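Local coordinates for protein ATP-dependent DNA helicase uvsW (Enterobacteria phage T4, PDB 2OCA) that couples ATP hydrolysis to 3'-5' unwinding of duplex DNA and drives branch migration in recombination-dependent repair and the reorganization of stalled phage replication forks, at residues A[351-356]-A[403-408]; A[301-306]-A[455-460]. The protein carries 1 engineered substitution. All coordinates share one frame; numbering follows the deposited sequence.

Interaction 1: A[351-356]-A[403-408]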
loop_
_atom_site.group_PDB
_atom_site.type_symbol
_atom_site.label_atom_id
_atom_site.label_comp_id
_atom_site.label_asym_id
_atom_site.label_seq_id
_atom_site.Cartn_x
_atom_site.Cartn_y
_atom_site.Cartn_z
ATOM N N PHE A 351 -23.735 -2.770 -1.967
ATOM C CA PHE A 351 -24.932 -1.952 -1.800
ATOM C C PHE A 351 -24.921 -0.914 -2.920
ATOM O O PHE A 351 -23.989 -0.117 -3.017
ATOM C CB PHE A 351 -24.852 -1.206 -0.472
ATOM C CG PHE A 351 -25.907 -1.580 0.519
ATOM C CD1 PHE A 351 -26.197 -2.914 0.786
ATOM C CD2 PHE A 351 -26.560 -0.590 1.253
ATOM C CE1 PHE A 351 -27.124 -3.258 1.780
ATOM C CE2 PHE A 351 -27.484 -0.916 2.242
ATOM C CZ PHE A 351 -27.767 -2.254 2.509
ATOM N N VAL A 352 -25.928 -0.923 -3.781
ATOM C CA VAL A 352 -25.980 0.079 -4.834
ATOM C C VAL A 352 -26.993 1.137 -4.409
ATOM O O VAL A 352 -28.192 0.881 -4.353
ATOM C CB VAL A 352 -26.389 -0.526 -6.180
ATOM C CG1 VAL A 352 -26.512 0.573 -7.225
ATOM C CG2 VAL A 352 -25.357 -1.542 -6.612
ATOM N N MET A 353 -26.500 2.325 -4.092
ATOM C CA MET A 353 -27.362 3.405 -3.652
ATOM C C MET A 353 -27.939 4.193 -4.802
ATOM O O MET A 353 -27.224 4.603 -5.711
ATOM C CB MET A 353 -26.596 4.372 -2.747
ATOM C CG MET A 353 -25.923 3.729 -1.556
ATOM S SD MET A 353 -27.089 2.902 -0.475
ATOM C CE MET A 353 -27.139 1.250 -1.236
ATOM N N PHE A 354 -29.244 4.409 -4.752
ATOM C CA PHE A 354 -29.917 5.194 -5.770
ATOM C C PHE A 354 -30.926 6.107 -5.085
ATOM O O PHE A 354 -31.301 5.889 -3.930
ATOM C CB PHE A 354 -30.634 4.299 -6.780
ATOM C CG PHE A 354 -31.811 3.580 -6.217
ATOM C CD1 PHE A 354 -31.714 2.243 -5.856
ATOM C CD2 PHE A 354 -33.021 4.245 -6.029
ATOM C CE1 PHE A 354 -32.808 1.572 -5.316
ATOM C CE2 PHE A 354 -34.121 3.587 -5.489
ATOM C CZ PHE A 354 -34.017 2.246 -5.131
ATOM N N LYS A 355 -31.358 7.135 -5.802
ATOM C CA LYS A 355 -32.325 8.078 -5.271
ATOM C C LYS A 355 -33.708 7.857 -5.893
ATOM O O LYS A 355 -34.680 7.616 -5.181
ATOM C CB LYS A 355 -31.849 9.503 -5.537
ATOM C CG LYS A 355 -32.807 10.565 -5.066
ATOM C CD LYS A 355 -32.348 11.940 -5.512
ATOM C CE LYS A 355 -33.334 13.019 -5.086
ATOM N NZ LYS A 355 -32.930 14.369 -5.571
ATOM N N HIS A 356 -33.794 7.918 -7.219
ATOM C CA HIS A 356 -35.070 7.730 -7.904
ATOM C C HIS A 356 -35.348 6.283 -8.295
ATOM O O HIS A 356 -34.501 5.612 -8.878
ATOM C CB HIS A 356 -35.146 8.634 -9.140
ATOM C CG HIS A 356 -35.066 10.097 -8.820
ATOM N ND1 HIS A 356 -33.893 10.814 -8.896
ATOM C CD2 HIS A 356 -36.009 10.964 -8.385
ATOM C CE1 HIS A 356 -34.115 12.062 -8.522
ATOM N NE2 HIS A 356 -35.391 12.178 -8.207
ATOM N N ALA A 403 -30.579 -0.543 -2.996
ATOM C CA ALA A 403 -31.472 0.183 -2.104
ATOM C C ALA A 403 -31.396 1.688 -2.281
ATOM O O ALA A 403 -30.547 2.188 -3.006
ATOM C CB ALA A 403 -31.163 -0.180 -0.663
ATOM N N SER A 404 -32.298 2.404 -1.619
ATOM C CA SER A 404 -32.315 3.855 -1.697
ATOM C C SER A 404 -31.636 4.395 -0.443
ATOM O O SER A 404 -31.545 3.691 0.564
ATOM C CB SER A 404 -33.750 4.373 -1.779
ATOM O OG SER A 404 -34.394 4.276 -0.527
ATOM N N TYR A 405 -31.159 5.638 -0.504
ATOM C CA TYR A 405 -30.477 6.234 0.642
ATOM C C TYR A 405 -31.368 6.206 1.865
ATOM O O TYR A 405 -30.876 6.128 2.994
ATOM C CB TYR A 405 -30.041 7.676 0.347
ATOM C CG TYR A 405 -28.969 7.794 -0.723
ATOM C CD1 TYR A 405 -29.293 8.166 -2.031
ATOM C CD2 TYR A 405 -27.633 7.522 -0.432
ATOM C CE1 TYR A 405 -28.314 8.264 -3.020
ATOM C CE2 TYR A 405 -26.646 7.617 -1.416
ATOM C CZ TYR A 405 -26.994 7.988 -2.706
ATOM O OH TYR A 405 -26.023 8.080 -3.679
ATOM N N GLY A 406 -32.677 6.264 1.635
ATOM C CA GLY A 406 -33.617 6.236 2.739
ATOM C C GLY A 406 -33.521 4.926 3.492
ATOM O O GLY A 406 -33.168 4.890 4.669
ATOM N N VAL A 407 -33.830 3.842 2.795
ATOM C CA VAL A 407 -33.788 2.508 3.375
ATOM C C VAL A 407 -32.609 2.271 4.312
ATOM O O VAL A 407 -32.780 2.086 5.519
ATOM C CB VAL A 407 -33.746 1.423 2.263
ATOM C CG1 VAL A 407 -33.274 0.091 2.835
ATOM C CG2 VAL A 407 -35.129 1.267 1.639
ATOM N N PHE A 408 -31.410 2.287 3.746
ATOM C CA PHE A 408 -30.204 2.021 4.513
ATOM C C PHE A 408 -29.843 3.012 5.629
ATOM O O PHE A 408 -28.977 2.720 6.460
ATOM C CB PHE A 408 -29.039 1.791 3.526
ATOM C CG PHE A 408 -27.916 2.788 3.620
ATOM C CD1 PHE A 408 -26.600 2.337 3.636
ATOM C CD2 PHE A 408 -28.159 4.162 3.646
ATOM C CE1 PHE A 408 -25.540 3.232 3.674
ATOM C CE2 PHE A 408 -27.106 5.068 3.684
ATOM C CZ PHE A 408 -25.793 4.603 3.698
#

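Interaction 2: A[301-306]-A[455-460]. Unlike the reference sequence in segment 455-460: Asp457 (reference Ser).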
loop_
_atom_site.group_PDB
_atom_site.type_symbol
_atom_site.label_atom_id
_atom_site.label_comp_id
_atom_site.label_asym_id
_atom_site.label_seq_id
_atom_site.Cartn_x
_atom_site.Cartn_y
_atom_site.Cartn_z
ATOM N N SER A 301 -12.639 7.029 -5.450
ATOM C CA SER A 301 -13.196 8.012 -6.373
ATOM C C SER A 301 -12.976 7.553 -7.806
ATOM O O SER A 301 -11.846 7.511 -8.289
ATOM C CB SER A 301 -12.547 9.378 -6.167
ATOM O OG SER A 301 -13.075 10.006 -5.014
ATOM N N ILE A 302 -14.055 7.196 -8.487
ATOM C CA ILE A 302 -13.939 6.747 -9.860
ATOM C C ILE A 302 -14.363 7.826 -10.848
ATOM O O ILE A 302 -15.506 8.276 -10.856
ATOM C CB ILE A 302 -14.789 5.496 -10.110
ATOM C CG1 ILE A 302 -14.458 4.430 -9.067
ATOM C CG2 ILE A 302 -14.529 4.966 -11.522
ATOM C CD1 ILE A 302 -12.989 4.096 -8.978
ATOM N N PHE A 303 -13.420 8.241 -11.677
ATOM C CA PHE A 303 -13.687 9.243 -12.692
ATOM C C PHE A 303 -14.167 8.532 -13.947
ATOM O O PHE A 303 -13.384 7.907 -14.662
ATOM C CB PHE A 303 -12.422 10.034 -12.994
ATOM C CG PHE A 303 -12.200 11.190 -12.078
ATOM C CD1 PHE A 303 -12.800 12.416 -12.328
ATOM C CD2 PHE A 303 -11.366 11.067 -10.977
ATOM C CE1 PHE A 303 -12.567 13.507 -11.502
ATOM C CE2 PHE A 303 -11.128 12.163 -10.139
ATOM C CZ PHE A 303 -11.734 13.383 -10.410
ATOM N N LEU A 304 -15.465 8.626 -14.196
ATOM C CA LEU A 304 -16.076 8.000 -15.351
ATOM C C LEU A 304 -16.068 9.018 -16.491
ATOM O O LEU A 304 -16.856 9.966 -16.476
ATOM C CB LEU A 304 -17.502 7.614 -14.984
ATOM C CG LEU A 304 -18.175 6.476 -15.736
ATOM C CD1 LEU A 304 -17.321 5.211 -15.669
ATOM C CD2 LEU A 304 -19.549 6.235 -15.099
ATOM N N ARG A 305 -15.178 8.829 -17.469
ATOM C CA ARG A 305 -15.074 9.762 -18.590
ATOM C C ARG A 305 -16.048 9.462 -19.726
ATOM O O ARG A 305 -16.242 8.307 -20.096
ATOM C CB ARG A 305 -13.647 9.780 -19.158
ATOM C CG ARG A 305 -13.408 10.924 -20.149
ATOM C CD ARG A 305 -13.491 12.232 -19.411
ATOM N NE ARG A 305 -14.054 13.335 -20.186
ATOM C CZ ARG A 305 -13.500 13.821 -21.282
ATOM N NH1 ARG A 305 -12.376 13.293 -21.730
ATOM N NH2 ARG A 305 -14.051 14.840 -21.915
ATOM N N TYR A 306 -16.633 10.513 -20.290
ATOM C CA TYR A 306 -17.585 10.372 -21.383
ATOM C C TYR A 306 -16.988 10.715 -22.749
ATOM O O TYR A 306 -15.918 11.302 -22.844
ATOM C CB TYR A 306 -18.809 11.262 -21.124
ATOM C CG TYR A 306 -19.683 10.761 -20.006
ATOM C CD1 TYR A 306 -19.184 10.643 -18.711
ATOM C CD2 TYR A 306 -20.995 10.366 -20.250
ATOM C CE1 TYR A 306 -19.967 10.136 -17.681
ATOM C CE2 TYR A 306 -21.789 9.858 -19.235
ATOM C CZ TYR A 306 -21.269 9.740 -17.946
ATOM O OH TYR A 306 -22.040 9.204 -16.933
ATOM N N ILE A 455 -17.801 9.765 -10.061
ATOM C CA ILE A 455 -17.774 11.128 -10.536
ATOM C C ILE A 455 -17.963 11.032 -12.030
ATOM O O ILE A 455 -17.212 10.343 -12.711
ATOM C CB ILE A 455 -16.428 11.789 -10.250
ATOM C CG1 ILE A 455 -16.149 11.758 -8.748
ATOM C CG2 ILE A 455 -16.432 13.218 -10.766
ATOM C CD1 ILE A 455 -14.815 12.376 -8.363
ATOM N N ASP A 456 -18.982 11.704 -12.541
ATOM C CA ASP A 456 -19.250 11.677 -13.970
ATOM C C ASP A 456 -18.463 12.793 -14.624
ATOM O O ASP A 456 -18.835 13.961 -14.530
ATOM C CB ASP A 456 -20.752 11.837 -14.215
ATOM C CG ASP A 456 -21.546 10.642 -13.702
ATOM O OD1 ASP A 456 -21.474 9.566 -14.329
ATOM O OD2 ASP A 456 -22.227 10.765 -12.663
ATOM N N ASP A 457 -17.361 12.419 -15.273
ATOM C CA ASP A 457 -16.479 13.376 -15.937
ATOM C C ASP A 457 -16.875 13.628 -17.379
ATOM O O ASP A 457 -16.510 12.864 -18.273
ATOM C CB ASP A 457 -15.033 12.873 -15.906
ATOM C CG ASP A 457 -14.058 13.846 -16.550
ATOM O OD1 ASP A 457 -14.515 14.797 -17.226
ATOM O OD2 ASP A 457 -12.830 13.652 -16.388
ATOM N N ALA A 458 -17.621 14.703 -17.598
ATOM C CA ALA A 458 -18.052 15.078 -18.932
ATOM C C ALA A 458 -17.498 16.472 -19.210
ATOM O O ALA A 458 -18.154 17.304 -19.842
ATOM C CB ALA A 458 -19.572 15.080 -19.015
ATOM N N GLY A 459 -16.283 16.719 -18.725
ATOM C CA GLY A 459 -15.655 18.014 -18.921
ATOM C C GLY A 459 -15.243 18.218 -20.365
ATOM O O GLY A 459 -14.959 17.251 -21.061
ATOM N N VAL A 460 -15.201 19.466 -20.817
ATOM C CA VAL A 460 -14.834 19.766 -22.197
ATOM C C VAL A 460 -13.354 20.087 -22.364
ATOM O O VAL A 460 -12.837 21.024 -21.747
ATOM C CB VAL A 460 -15.651 20.963 -22.746
ATOM C CG1 VAL A 460 -15.305 21.205 -24.206
ATOM C CG2 VAL A 460 -17.141 20.698 -22.597
#

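Interaction 1: A[351-356]-A[403-408]
Three backbone hydrogen bonds join strand 349-354 to the end of strand 400-404, with Met353 bridged to Ala403 and Phe354 to Ser404 in parallel register. Val352 O accepts from Ala403 N at 3.1 Å, and Ala403 O receives Phe354 N in its carbonyl plane, also at 3.1 Å. The last bond, Tyr405 N to Phe354 O, is weak at 3.4 Å, and it falls where the second chain turns from strand into helix. At that turn Ser404 is the N-cap: its OG accepts a weak but nearly straight bond (171°) from Val407 N.

Met353 lies between the rings of Tyr405 and Phe408 and touches both. Its CG lies anti to the carbonyl carbon (chi1 -55°), and further bends at chi2 and chi3 fold the chain into the angle between strand and helix. Met353 CB makes a CH-pi contact over one face of Tyr405, 3.9 Å from the ring centroid, while Met353 SD stands over a face of Phe408 at 4.2 Å from the centroid, a Met-aromatic contact. The Tyr405 ring is fixed at its far end by a hydrogen bond from OH to His424 O.

Other apolar contacts flank this centre. Phe351 CE2 lies 3.4 Å from Phe408 CB, which sits at the edge of the Phe351 ring. The ring of Phe354 swings back over the neighbouring strand, and Ser404 CB makes an off-centre CH-pi contact with it. Leu422 of strand 417-422 touches both Met353 and Tyr405, and Ile436 of helix 431-440 reaches Phe408, so the cluster is continuous with the domain core.

Parallel neighbours of this kind, one running straight into an N-capped helix, belong to the RecA-like alpha/beta fold of the C-terminal helicase domain.

Interaction 2: A[301-306]-A[455-460]
Phe303 and Ile455 lie side by side on one face of the sheet, where the parallel strands 298-305 and 450-457 run together. Ile455 CD1 sits over a face of the Phe303 ring in a CH-pi contact, 4.0 Å from the centroid. Ile485 of helix 476-490 also touches Phe303. Beneath these side chains the backbones are closely joined: Ile455 N donates to Ile302 O at 2.8 Å, and Leu304 N meets Ile455 O almost head-on at 2.9 Å. Asp457 N reaches Leu304 O from above the carbonyl plane.

On the face that carries Leu304 and Asp456, Tyr306 OH donates to Asp456 OD1 at 2.7 Å, approaching from above the carboxylate plane. The same oxygen forms a salt bridge with Arg332, which would help to keep this buried aspartate ionised.

At the C-terminal ends of the strands the contact becomes polar, and on the side of the partly exposed Arg305 its bonds are weak. Arg305 starts with CG anti to the backbone N (chi1 -169°), then bends so that its guanidinium crosses Asp457. Arg305 NE forms a long salt bridge to Asp457 OD1 at 3.3 Å and a weak bond to Asp457 O, and Arg305 NH2 makes a weak, bent bond to Gly459 O (2.7 Å, 120°). Asp457, which differs from the reference sequence, is itself steadied: OD1 closes an Asx turn on Gly459 N, and OD2 bonds to Tyr471 OH.

A parallel pair so far apart in sequence, with both strands running into loops at the same, C-terminal end of the sheet, is characteristic of the RecA-like C-terminal core of helicases.

Interactions 1 and 2 belong to one parallel seven-stranded sheet, ordered 374-377, 400-404, 349-354, 417-422, 450-457, 298-305, 495-501. Interaction 1 joins the second and third strands and interaction 2 the fifth and sixth, with strand 417-422 between the two pairs. Their centres are 22 Å apart and their nearest atoms about 10 Å, so they do not touch. Along the chain, interaction 1 is nested in the loop that interaction 2 closes. Both lie away from the predicted ATP-binding residues and DEAH box, which belong to the other helicase domain; each instead ties together part of the C-terminal domain's core.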